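Local coordinates for protein farnesyl pyrophosphate synthase (Pseudomonas aeruginosa, PDB 3ZOU) that catalyses prenyl chain elongation to farnesyl diphosphate, probably by joining geranyl diphosphate to isopentenyl diphosphate with the help of magnesium ions, at residues L75-L86 against A110-A121; A263-L271 against R285-E293. All coordinates share one frame; numbering follows the deposited sequence. Where two conformers were deposited one is given.

Interaction 1: L75-L86 against A110-A121; sequences LIHAYSLVHDDL and AILAADGLQALA. With MG (magnesium ion), chain D; MG (magnesium ion), chain C; GPP (geranyl diphosphate), chain E.
His83 sets its CG anti to the carbonyl carbon (chi1 -75°), which swings the imidazole from helix 67-85 into a hole formed by Ala110, Ile111, Ala114 and Asp115. On the opposing helix, Gln118 has CG anti to its backbone N (chi1 180°) and runs out beside Tyr79, amide and ring only 19° apart. The histidine NE2 donates to Ile111 O at 3.1 Å, nearly straight, in the ring plane and on a carbonyl lone pair; that oxygen also accepts the helical bond from Asp115 N. The carboxylate of Asp115 stands roughly perpendicular to the imidazole, with OD1 at its edge, and Ala114 CB lies 3.4 Å from His83 NE2.

Gln118 CB sits over one face of the Tyr79 ring, a CH-pi contact 4.1 Å from the centroid. Water 1 accepts from Tyr79 OH and donates to Gln118 OE1. Along the antiparallel interface Val82 CG1 meets Ala110 and Ala114, the side chains of Leu75 and Leu117 cross at about a right angle, CD2 to CD2 3.7 Å, and Ile76 CD1 rests on Ala121 CB.

In this all-helical prenyl synthase fold, Asp84 belongs to the aspartate-rich motif: OD1 and OD2 bind different magnesium ions, both coordinated by geranyl diphosphate O1A, and Asp90 completes the metal sites. His83 CB touches the substrate's C9 at 3.7 Å. Its ND1 is hydrogen-bonded to Asp115 OD2 of the second subunit, and the reciprocal bond joins Asp115 to that subunit's His83. Held through both nitrogens, the imidazole couples the prenyl-tail pocket to the dimer interface.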
loop_
_atom_site.group_PDB
_atom_site.type_symbol
_atom_site.label_atom_id
_atom_site.label_comp_id
_atom_site.label_asym_id
_atom_site.label_seq_id
_atom_site.Cartn_x
_atom_site.Cartn_y
_atom_site.Cartn_z
ATOM N N LEU A 75 -3.312 5.540 -9.107
ATOM C CA LEU A 75 -2.279 4.554 -8.787
ATOM C C LEU A 75 -2.907 3.327 -8.166
ATOM O O LEU A 75 -2.484 2.197 -8.479
ATOM C CB LEU A 75 -1.235 5.158 -7.884
ATOM C CG LEU A 75 -0.298 6.143 -8.639
ATOM C CD1 LEU A 75 0.429 6.983 -7.623
ATOM C CD2 LEU A 75 0.669 5.462 -9.588
ATOM N N ILE A 76 -3.840 3.533 -7.225
ATOM C CA ILE A 76 -4.497 2.381 -6.619
ATOM C C ILE A 76 -5.231 1.586 -7.744
ATOM O O ILE A 76 -5.237 0.340 -7.786
ATOM C CB ILE A 76 -5.445 2.771 -5.476
ATOM C CG1 ILE A 76 -4.672 3.373 -4.278
ATOM C CG2 ILE A 76 -6.330 1.588 -5.030
ATOM C CD1 ILE A 76 -3.694 2.421 -3.631
ATOM N N HIS A 77 -6.032 2.282 -8.518
ATOM C CA HIS A 77 -6.760 1.683 -9.594
ATOM C C HIS A 77 -5.842 0.842 -10.540
ATOM O O HIS A 77 -6.086 -0.329 -10.775
ATOM C CB HIS A 77 -7.510 2.754 -10.398
ATOM C CG HIS A 77 -8.325 2.208 -11.511
ATOM N ND1 HIS A 77 -9.270 1.225 -11.370
ATOM C CD2 HIS A 77 -8.270 2.481 -12.832
ATOM C CE1 HIS A 77 -9.790 0.959 -12.549
ATOM N NE2 HIS A 77 -9.181 1.698 -13.444
ATOM N N ALA A 78 -4.747 1.439 -10.949
ATOM C CA ALA A 78 -3.788 0.788 -11.862
ATOM C C ALA A 78 -3.209 -0.459 -11.228
ATOM O O ALA A 78 -3.128 -1.480 -11.857
ATOM C CB ALA A 78 -2.683 1.753 -12.215
ATOM N N TYR A 79 -2.820 -0.362 -9.939
ATOM C CA TYR A 79 -2.175 -1.541 -9.287
ATOM C C TYR A 79 -3.239 -2.659 -9.242
ATOM O O TYR A 79 -2.919 -3.845 -9.521
ATOM C CB TYR A 79 -1.582 -1.256 -7.922
ATOM C CG TYR A 79 -2.302 -1.921 -6.740
ATOM C CD1 TYR A 79 -2.169 -3.262 -6.526
ATOM C CD2 TYR A 79 -3.070 -1.218 -5.842
ATOM C CE1 TYR A 79 -2.829 -3.894 -5.476
ATOM C CE2 TYR A 79 -3.752 -1.837 -4.805
ATOM C CZ TYR A 79 -3.619 -3.163 -4.610
ATOM O OH TYR A 79 -4.311 -3.766 -3.610
ATOM N N SER A 80 -4.500 -2.312 -8.968
ATOM C CA SER A 80 -5.544 -3.351 -8.831
ATOM C C SER A 80 -5.793 -4.074 -10.119
ATOM O O SER A 80 -5.958 -5.293 -10.095
ATOM C CB SER A 80 -6.826 -2.723 -8.276
ATOM O OG SER A 80 -7.533 -2.043 -9.285
ATOM N N LEU A 81 -5.652 -3.400 -11.256
ATOM C CA LEU A 81 -5.889 -4.049 -12.577
ATOM C C LEU A 81 -4.738 -5.010 -12.904
ATOM O O LEU A 81 -4.972 -6.066 -13.444
ATOM C CB LEU A 81 -6.077 -2.964 -13.652
ATOM C CG LEU A 81 -7.327 -2.069 -13.467
ATOM C CD1 LEU A 81 -7.347 -1.110 -14.669
ATOM C CD2 LEU A 81 -8.591 -2.887 -13.235
ATOM N N VAL A 82 -3.506 -4.631 -12.564
ATOM C CA VAL A 82 -2.360 -5.514 -12.795
ATOM C C VAL A 82 -2.587 -6.805 -12.047
ATOM O O VAL A 82 -2.404 -7.873 -12.634
ATOM C CB VAL A 82 -1.036 -4.813 -12.425
ATOM C CG1 VAL A 82 0.110 -5.803 -12.502
ATOM C CG2 VAL A 82 -0.758 -3.641 -13.358
ATOM N N HIS A 83 -2.929 -6.725 -10.756
ATOM C CA HIS A 83 -3.131 -7.966 -9.993
ATOM C C HIS A 83 -4.334 -8.739 -10.521
ATOM O O HIS A 83 -4.280 -9.946 -10.545
ATOM C CB HIS A 83 -3.183 -7.709 -8.495
ATOM C CG HIS A 83 -1.840 -7.436 -7.880
ATOM N ND1 HIS A 83 -1.658 -7.264 -6.524
ATOM C CD2 HIS A 83 -0.608 -7.338 -8.430
ATOM C CE1 HIS A 83 -0.391 -7.047 -6.267
ATOM N NE2 HIS A 83 0.278 -7.081 -7.409
ATOM N N ASP A 84 -5.417 -8.051 -10.865
ATOM C CA ASP A 84 -6.640 -8.693 -11.389
ATOM C C ASP A 84 -6.296 -9.489 -12.680
ATOM O O ASP A 84 -6.903 -10.527 -12.923
ATOM C CB ASP A 84 -7.682 -7.652 -11.702
ATOM C CG ASP A 84 -8.980 -8.226 -12.234
ATOM O OD1 ASP A 84 -9.748 -8.884 -11.459
ATOM O OD2 ASP A 84 -9.246 -8.065 -13.432
ATOM N N ASP A 85 -5.363 -9.029 -13.472
ATOM C CA ASP A 85 -5.072 -9.651 -14.747
ATOM C C ASP A 85 -4.228 -10.928 -14.575
ATOM O O ASP A 85 -4.090 -11.715 -15.496
ATOM C CB ASP A 85 -4.302 -8.688 -15.635
ATOM C CG ASP A 85 -5.144 -7.575 -16.236
ATOM O OD1 ASP A 85 -6.355 -7.742 -16.422
ATOM O OD2 ASP A 85 -4.535 -6.565 -16.584
ATOM N N LEU A 86 -3.600 -11.090 -13.407
ATOM C CA LEU A 86 -2.672 -12.216 -13.213
ATOM C C LEU A 86 -3.304 -13.585 -13.427
ATOM O O LEU A 86 -4.466 -13.756 -13.225
ATOM C CB LEU A 86 -2.099 -12.194 -11.793
ATOM C CG LEU A 86 -1.231 -11.007 -11.414
ATOM C CD1 LEU A 86 -0.943 -11.036 -9.929
ATOM C CD2 LEU A 86 0.068 -11.019 -12.203
ATOM N N ALA A 110 5.261 -8.020 -12.731
ATOM C CA ALA A 110 3.925 -7.421 -12.662
ATOM C C ALA A 110 3.475 -7.329 -11.236
ATOM O O ALA A 110 2.948 -6.311 -10.803
ATOM C CB ALA A 110 2.935 -8.213 -13.466
ATOM N N ILE A 111 3.651 -8.418 -10.491
ATOM C CA ILE A 111 3.258 -8.430 -9.097
ATOM C C ILE A 111 3.947 -7.305 -8.329
ATOM O O ILE A 111 3.285 -6.504 -7.589
ATOM C CB ILE A 111 3.573 -9.796 -8.394
ATOM C CG1 ILE A 111 2.633 -10.877 -8.937
ATOM C CG2 ILE A 111 3.400 -9.695 -6.891
ATOM C CD1 ILE A 111 3.150 -12.308 -8.719
ATOM N N LEU A 112 5.233 -7.237 -8.483
ATOM C CA LEU A 112 6.087 -6.264 -7.823
ATOM C C LEU A 112 5.787 -4.808 -8.285
ATOM O O LEU A 112 5.686 -3.918 -7.435
ATOM C CB LEU A 112 7.584 -6.561 -8.070
ATOM C CG LEU A 112 8.046 -7.827 -7.350
ATOM C CD1 LEU A 112 9.474 -8.125 -7.777
ATOM C CD2 LEU A 112 7.974 -7.649 -5.849
ATOM N N ALA A 113 5.702 -4.547 -9.593
ATOM C CA ALA A 113 5.362 -3.215 -10.096
ATOM C C ALA A 113 4.114 -2.732 -9.425
ATOM O O ALA A 113 4.038 -1.581 -8.985
ATOM C CB ALA A 113 5.195 -3.218 -11.599
ATOM N N ALA A 114 3.097 -3.562 -9.418
ATOM C CA ALA A 114 1.819 -3.186 -8.796
ATOM C C ALA A 114 1.930 -2.977 -7.303
ATOM O O ALA A 114 1.385 -2.006 -6.738
ATOM C CB ALA A 114 0.751 -4.163 -9.159
ATOM N N ASP A 115 2.701 -3.796 -6.588
ATOM C CA ASP A 115 2.941 -3.539 -5.170
ATOM C C ASP A 115 3.606 -2.153 -4.945
ATOM O O ASP A 115 3.249 -1.483 -3.961
ATOM C CB ASP A 115 3.853 -4.638 -4.595
ATOM C CG ASP A 115 3.183 -5.961 -4.403
ATOM O OD1 ASP A 115 1.969 -6.075 -4.391
ATOM O OD2 ASP A 115 3.926 -7.000 -4.230
ATOM N N GLY A 116 4.563 -1.777 -5.802
ATOM C CA GLY A 116 5.229 -0.508 -5.726
ATOM C C GLY A 116 4.271 0.640 -6.063
ATOM O O GLY A 116 4.410 1.708 -5.503
ATOM N N LEU A 117 3.298 0.402 -6.947
ATOM C CA LEU A 117 2.285 1.437 -7.265
ATOM C C LEU A 117 1.448 1.684 -6.044
ATOM O O LEU A 117 1.059 2.809 -5.789
ATOM C CB LEU A 117 1.416 1.010 -8.463
ATOM C CG LEU A 117 2.115 0.992 -9.832
ATOM C CD1 LEU A 117 1.206 0.350 -10.862
ATOM C CD2 LEU A 117 2.595 2.341 -10.242
ATOM N N GLN A 118 1.086 0.630 -5.309
ATOM C CA GLN A 118 0.287 0.856 -4.109
ATOM C C GLN A 118 1.022 1.727 -3.101
ATOM O O GLN A 118 0.498 2.671 -2.549
ATOM C CB GLN A 118 -0.233 -0.443 -3.485
ATOM C CG GLN A 118 -1.040 -0.103 -2.246
ATOM C CD GLN A 118 -1.915 -1.199 -1.632
ATOM O OE1 GLN A 118 -2.853 -0.853 -0.929
ATOM N NE2 GLN A 118 -1.538 -2.428 -1.736
ATOM N N ALA A 119 2.287 1.363 -2.818
ATOM C CA ALA A 119 3.098 2.213 -1.894
ATOM C C ALA A 119 3.206 3.652 -2.396
ATOM O O ALA A 119 3.072 4.553 -1.586
ATOM C CB ALA A 119 4.480 1.627 -1.679
ATOM N N LEU A 120 3.375 3.764 -3.699
ATOM C CA LEU A 120 3.520 5.121 -4.250
ATOM C C LEU A 120 2.293 5.951 -4.011
ATOM O O LEU A 120 2.384 7.168 -3.845
ATOM C CB LEU A 120 3.870 5.036 -5.687
ATOM C CG LEU A 120 4.133 6.313 -6.476
ATOM C CD1 LEU A 120 5.290 7.027 -5.837
ATOM C CD2 LEU A 120 4.468 5.926 -7.907
ATOM N N ALA A 121 1.118 5.354 -4.137
ATOM C CA ALA A 121 -0.140 6.081 -3.937
ATOM C C ALA A 121 -0.088 6.777 -2.573
ATOM O O ALA A 121 -0.520 7.928 -2.395
ATOM C CB ALA A 121 -1.332 5.185 -4.073
HETATM MG MG MG D . -10.601 -8.838 -14.817
HETATM MG MG MG C . -11.675 -9.743 -12.060
HETATM C C1 GPP E . -11.497 -5.470 -12.294
HETATM O O1 GPP E . -12.761 -6.179 -12.290
HETATM C C2 GPP E . -10.912 -5.485 -10.921
HETATM C C3 GPP E . -11.175 -4.526 -10.001
HETATM C C4 GPP E . -11.949 -3.349 -10.437
HETATM C C5 GPP E . -10.578 -4.526 -8.665
HETATM C C6 GPP E . -9.370 -5.485 -8.631
HETATM C C7 GPP E . -8.928 -5.573 -7.243
HETATM C C8 GPP E . -7.832 -6.154 -6.778
HETATM C C9 GPP E . -6.716 -6.856 -7.572
HETATM C C10 GPP E . -7.849 -5.992 -5.291
HETATM P PA GPP E . -13.094 -7.192 -13.487
HETATM O O1A GPP E . -12.068 -8.357 -13.465
HETATM O O2A GPP E . -14.539 -7.597 -13.267
HETATM O O3A GPP E . -13.025 -6.170 -14.725
HETATM P PB GPP E . -12.040 -6.174 -16.005
HETATM O O1B GPP E . -11.011 -7.258 -15.714
HETATM O O2B GPP E . -12.900 -6.515 -17.206
HETATM O O3B GPP E . -11.529 -4.736 -15.941
HETATM O O HOH W 1 -5.065 -2.312 -1.666
HETATM O O HOH W 2 -8.932 -9.225 -15.987
HETATM O O HOH W 3 -13.466 -10.827 -12.459
HETATM O O HOH W 4 -12.776 -8.721 -10.422
HETATM O O HOH W 5 -11.199 -11.408 -10.808
HETATM O O HOH W 6 -11.764 -9.870 -16.166
#

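Interaction 2: A263-L271 against R285-E293; sequences ALELRDLAL and RQLARYIVE. With 6H6 (3-(2-oxo-1,3-benzoxazol-3(2H)-yl)propanoic acid), chain G.
Apolar contacts carry most of this antiparallel pairing, with Val292 pressed against Ala263 and Arg267 at one end and Leu271 against Arg285 at the other. Val292 CG1 lies 4.0 Å from Ala263 CB, while CG2 meets the aliphatic part of Arg267 at CD, 3.8 Å away. Between them Ala270 CB and Ala288 CB face each other at 4.0 Å. Leu271 CD2 packs on Arg285 CB at 3.7 Å and also lies over one face of the Arg289 guanidinium. A methyl-to-oxygen contact adds to these, Val292 CG1 to Ala263 O at 3.5 Å.

These are the last two long helices of the all-alpha prenyl synthase fold, 256-273 and 282-293; segments 263-271 and 285-293 run 176° apart in direction. Helix 202-227 backs them through Ala270 and Leu287.

Polar groups work around the margin. A bend at chi3 (64°) turns the Arg267 guanidinium back to Asp268 of its own helix, where NE and NH2 both grip OD1 from the same face of the carboxylate. Water 8 bridges the helices, donating to Leu271 O and accepting from Arg285 NE; the NH2 of the same arginine bonds to Leu274 O.

The bound fragment lies on another side of helix 282-293, with its C2 over one face of the Tyr290 ring, and Leu287 CD1 approaches the fragment's C4 at 3.9 Å.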
loop_
_atom_site.group_PDB
_atom_site.type_symbol
_atom_site.label_atom_id
_atom_site.label_comp_id
_atom_site.label_asym_id
_atom_site.label_seq_id
_atom_site.Cartn_x
_atom_site.Cartn_y
_atom_site.Cartn_z
ATOM N N ALA A 263 -31.117 2.181 -13.969
ATOM C CA ALA A 263 -29.978 3.064 -14.333
ATOM C C ALA A 263 -30.407 4.500 -14.270
ATOM O O ALA A 263 -29.731 5.328 -13.679
ATOM C CB ALA A 263 -29.420 2.718 -15.682
ATOM N N LEU A 264 -31.603 4.792 -14.797
ATOM C CA LEU A 264 -32.097 6.167 -14.655
ATOM C C LEU A 264 -32.346 6.627 -13.247
ATOM O O LEU A 264 -32.072 7.754 -12.860
ATOM C CB LEU A 264 -33.389 6.407 -15.493
ATOM C CG LEU A 264 -33.254 6.132 -16.980
ATOM C CD1 LEU A 264 -34.556 6.541 -17.655
ATOM C CD2 LEU A 264 -32.105 6.845 -17.645
ATOM N N GLU A 265 -32.890 5.722 -12.428
ATOM C CA GLU A 265 -33.138 6.019 -11.029
ATOM C C GLU A 265 -31.837 6.341 -10.288
ATOM O O GLU A 265 -31.817 7.239 -9.464
ATOM C CB GLU A 265 -33.845 4.844 -10.343
ATOM C CG GLU A 265 -35.237 4.606 -10.912
ATOM C CD GLU A 265 -35.915 3.355 -10.434
ATOM O OE1 GLU A 265 -35.263 2.424 -9.898
ATOM O OE2 GLU A 265 -37.136 3.317 -10.668
ATOM N N LEU A 266 -30.771 5.612 -10.603
ATOM C CA LEU A 266 -29.438 5.829 -9.984
ATOM C C LEU A 266 -28.866 7.194 -10.422
ATOM O O LEU A 266 -28.393 7.981 -9.594
ATOM C CB LEU A 266 -28.472 4.682 -10.318
ATOM C CG LEU A 266 -28.861 3.329 -9.644
ATOM C CD1 LEU A 266 -28.125 2.255 -10.353
ATOM C CD2 LEU A 266 -28.570 3.393 -8.132
ATOM N N ARG A 267 -28.964 7.475 -11.726
ATOM C CA ARG A 267 -28.585 8.819 -12.189
ATOM C C ARG A 267 -29.372 9.883 -11.381
ATOM O O ARG A 267 -28.856 10.893 -10.910
ATOM C CB ARG A 267 -28.949 9.009 -13.628
ATOM C CG ARG A 267 -28.763 10.441 -14.132
ATOM C CD ARG A 267 -29.571 10.685 -15.389
ATOM N NE ARG A 267 -30.989 10.557 -15.102
ATOM C CZ ARG A 267 -31.924 10.481 -16.051
ATOM N NH1 ARG A 267 -31.531 10.414 -17.314
ATOM N NH2 ARG A 267 -33.214 10.339 -15.691
ATOM N N ASP A 268 -30.672 9.679 -11.248
ATOM C CA ASP A 268 -31.457 10.640 -10.511
ATOM C C ASP A 268 -31.072 10.809 -9.064
ATOM O O ASP A 268 -31.091 11.866 -8.540
ATOM C CB ASP A 268 -32.952 10.310 -10.612
ATOM C CG ASP A 268 -33.487 10.401 -11.982
ATOM O OD1 ASP A 268 -32.839 11.037 -12.878
ATOM O OD2 ASP A 268 -34.623 9.864 -12.176
ATOM N N LEU A 269 -30.707 9.707 -8.392
ATOM C CA LEU A 269 -30.239 9.810 -7.042
ATOM C C LEU A 269 -28.948 10.587 -6.961
ATOM O O LEU A 269 -28.786 11.370 -6.072
ATOM C CB LEU A 269 -30.037 8.390 -6.460
ATOM C CG LEU A 269 -31.280 7.595 -6.169
ATOM C CD1 LEU A 269 -30.957 6.130 -5.835
ATOM C CD2 LEU A 269 -32.096 8.255 -5.081
ATOM N N ALA A 270 -28.066 10.388 -7.962
ATOM C CA ALA A 270 -26.798 11.135 -8.004
ATOM C C ALA A 270 -27.061 12.633 -8.146
ATOM O O ALA A 270 -26.471 13.457 -7.486
ATOM C CB ALA A 270 -25.922 10.642 -9.116
ATOM N N LEU A 271 -27.982 12.967 -9.060
ATOM C CA LEU A 271 -28.293 14.413 -9.318
ATOM C C LEU A 271 -28.948 15.031 -8.091
ATOM O O LEU A 271 -28.620 16.126 -7.713
ATOM C CB LEU A 271 -29.200 14.529 -10.532
ATOM C CG LEU A 271 -28.515 14.153 -11.857
ATOM C CD1 LEU A 271 -29.538 14.118 -12.991
ATOM C CD2 LEU A 271 -27.309 14.978 -12.222
ATOM N N ARG A 285 -22.551 16.554 -12.324
ATOM C CA ARG A 285 -23.876 16.272 -12.875
ATOM C C ARG A 285 -23.816 15.670 -14.277
ATOM O O ARG A 285 -24.545 14.721 -14.652
ATOM C CB ARG A 285 -24.728 17.558 -12.886
ATOM C CG ARG A 285 -24.999 18.118 -11.517
ATOM C CD ARG A 285 -25.723 19.471 -11.596
ATOM N NE ARG A 285 -26.077 19.954 -10.271
ATOM C CZ ARG A 285 -25.608 21.020 -9.655
ATOM N NH1 ARG A 285 -24.795 21.863 -10.255
ATOM N NH2 ARG A 285 -25.978 21.242 -8.424
ATOM N N GLN A 286 -22.985 16.284 -15.118
ATOM C CA GLN A 286 -22.795 15.829 -16.488
ATOM C C GLN A 286 -22.251 14.392 -16.579
ATOM O O GLN A 286 -22.607 13.630 -17.460
ATOM C CB GLN A 286 -21.907 16.811 -17.267
ATOM C CG GLN A 286 -22.592 18.134 -17.522
ATOM C CD GLN A 286 -21.714 19.065 -18.374
ATOM O OE1 GLN A 286 -20.956 18.596 -19.247
ATOM N NE2 GLN A 286 -21.865 20.356 -18.185
ATOM N N LEU A 287 -21.336 14.076 -15.682
ATOM C CA LEU A 287 -20.828 12.719 -15.606
ATOM C C LEU A 287 -21.930 11.727 -15.263
ATOM O O LEU A 287 -22.000 10.709 -15.901
ATOM C CB LEU A 287 -19.692 12.630 -14.553
ATOM C CG LEU A 287 -19.143 11.205 -14.421
ATOM C CD1 LEU A 287 -18.361 10.800 -15.644
ATOM C CD2 LEU A 287 -18.234 11.230 -13.200
ATOM N N ALA A 288 -22.755 12.049 -14.318
ATOM C CA ALA A 288 -23.890 11.187 -13.984
ATOM C C ALA A 288 -24.782 10.877 -15.161
ATOM O O ALA A 288 -25.188 9.724 -15.371
ATOM C CB ALA A 288 -24.663 11.695 -12.810
ATOM N N ARG A 289 -25.074 11.933 -15.943
ATOM C CA ARG A 289 -25.853 11.689 -17.162
ATOM C C ARG A 289 -25.109 10.898 -18.183
ATOM O O ARG A 289 -25.665 9.979 -18.843
ATOM C CB ARG A 289 -26.311 13.048 -17.700
ATOM C CG ARG A 289 -27.187 13.786 -16.710
ATOM C CD ARG A 289 -27.945 14.952 -17.347
ATOM N NE ARG A 289 -28.606 15.732 -16.335
ATOM C CZ ARG A 289 -28.139 16.884 -15.859
ATOM N NH1 ARG A 289 -26.984 17.369 -16.275
ATOM N NH2 ARG A 289 -28.828 17.532 -14.944
ATOM N N TYR A 290 -23.850 11.215 -18.417
ATOM C CA TYR A 290 -23.038 10.503 -19.396
ATOM C C TYR A 290 -23.037 8.980 -19.156
ATOM O O TYR A 290 -23.142 8.192 -20.089
ATOM C CB TYR A 290 -21.594 11.000 -19.363
ATOM C CG TYR A 290 -20.667 10.136 -20.143
ATOM C CD1 TYR A 290 -20.564 10.253 -21.530
ATOM C CD2 TYR A 290 -19.863 9.189 -19.484
ATOM C CE1 TYR A 290 -19.725 9.418 -22.265
ATOM C CE2 TYR A 290 -19.061 8.349 -20.213
ATOM C CZ TYR A 290 -19.017 8.470 -21.605
ATOM O OH TYR A 290 -18.152 7.628 -22.322
ATOM N N ILE A 291 -22.927 8.617 -17.869
ATOM C CA ILE A 291 -22.782 7.210 -17.512
ATOM C C ILE A 291 -23.977 6.371 -18.006
ATOM O O ILE A 291 -23.793 5.292 -18.556
ATOM C CB ILE A 291 -22.615 7.045 -15.991
ATOM C CG1 ILE A 291 -21.227 7.504 -15.544
ATOM C CG2 ILE A 291 -22.811 5.613 -15.564
ATOM C CD1 ILE A 291 -21.148 7.790 -14.089
ATOM N N VAL A 292 -25.166 6.927 -17.903
ATOM C CA VAL A 292 -26.326 6.177 -18.321
ATOM C C VAL A 292 -26.752 6.447 -19.765
ATOM O O VAL A 292 -27.563 5.710 -20.317
ATOM C CB VAL A 292 -27.511 6.370 -17.351
ATOM C CG1 VAL A 292 -27.089 5.950 -15.964
ATOM C CG2 VAL A 292 -28.071 7.815 -17.336
ATOM N N GLU A 293 -26.230 7.513 -20.370
ATOM C CA GLU A 293 -26.529 7.785 -21.764
ATOM C C GLU A 293 -25.645 7.118 -22.750
ATOM O O GLU A 293 -25.939 7.115 -23.990
ATOM C CB GLU A 293 -26.554 9.304 -22.023
ATOM C CG GLU A 293 -27.672 10.061 -21.330
ATOM C CD GLU A 293 -27.612 11.559 -21.559
ATOM O OE1 GLU A 293 -26.879 12.033 -22.511
ATOM O OE2 GLU A 293 -28.212 12.308 -20.754
HETATM O O 6H6 G . -14.181 8.507 -25.736
HETATM N N1 6H6 G . -16.049 10.035 -22.337
HETATM O O1 6H6 G . -17.110 11.831 -23.305
HETATM C C2 6H6 G . -16.709 11.189 -22.313
HETATM O O2 6H6 G . -16.869 11.573 -21.021
HETATM C C3 6H6 G . -16.329 10.616 -20.249
HETATM C C4 6H6 G . -16.257 10.534 -18.873
HETATM C C5 6H6 G . -15.608 9.416 -18.358
HETATM C C6 6H6 G . -15.076 8.445 -19.201
HETATM C C7 6H6 G . -15.134 8.522 -20.576
HETATM C C8 6H6 G . -15.789 9.630 -21.092
HETATM C C9 6H6 G . -15.640 9.344 -23.551
HETATM C C10 6H6 G . -14.341 10.074 -23.960
HETATM C C11 6H6 G . -13.552 9.325 -25.034
HETATM O OXT 6H6 G . -12.341 9.630 -25.153
HETATM O O HOH W 7 -29.493 11.853 -18.515
HETATM O O HOH W 8 -28.083 18.525 -9.024
#

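How the interactions relate
Interactions 1 and 2 lie on opposite sides of the chain's centre, 30 Å between their centres and about 13 Å between nearest atoms, so neither touches the other. Both pair antiparallel helices, but they adjoin different ligand pockets. Helix 67-85 brings interaction 1 to geranyl diphosphate and two magnesium ions, and its partner helix reaches the second subunit. Interaction 2 joins the last two helices of the chain, touches no other chain, and borders the fragment pocket through helix 282-293, which packs on helix 3-19. That pocket shares no residue with the geranyl diphosphate site: the residues that line it, including Lys45 and Leu50, are all different from those around geranyl diphosphate.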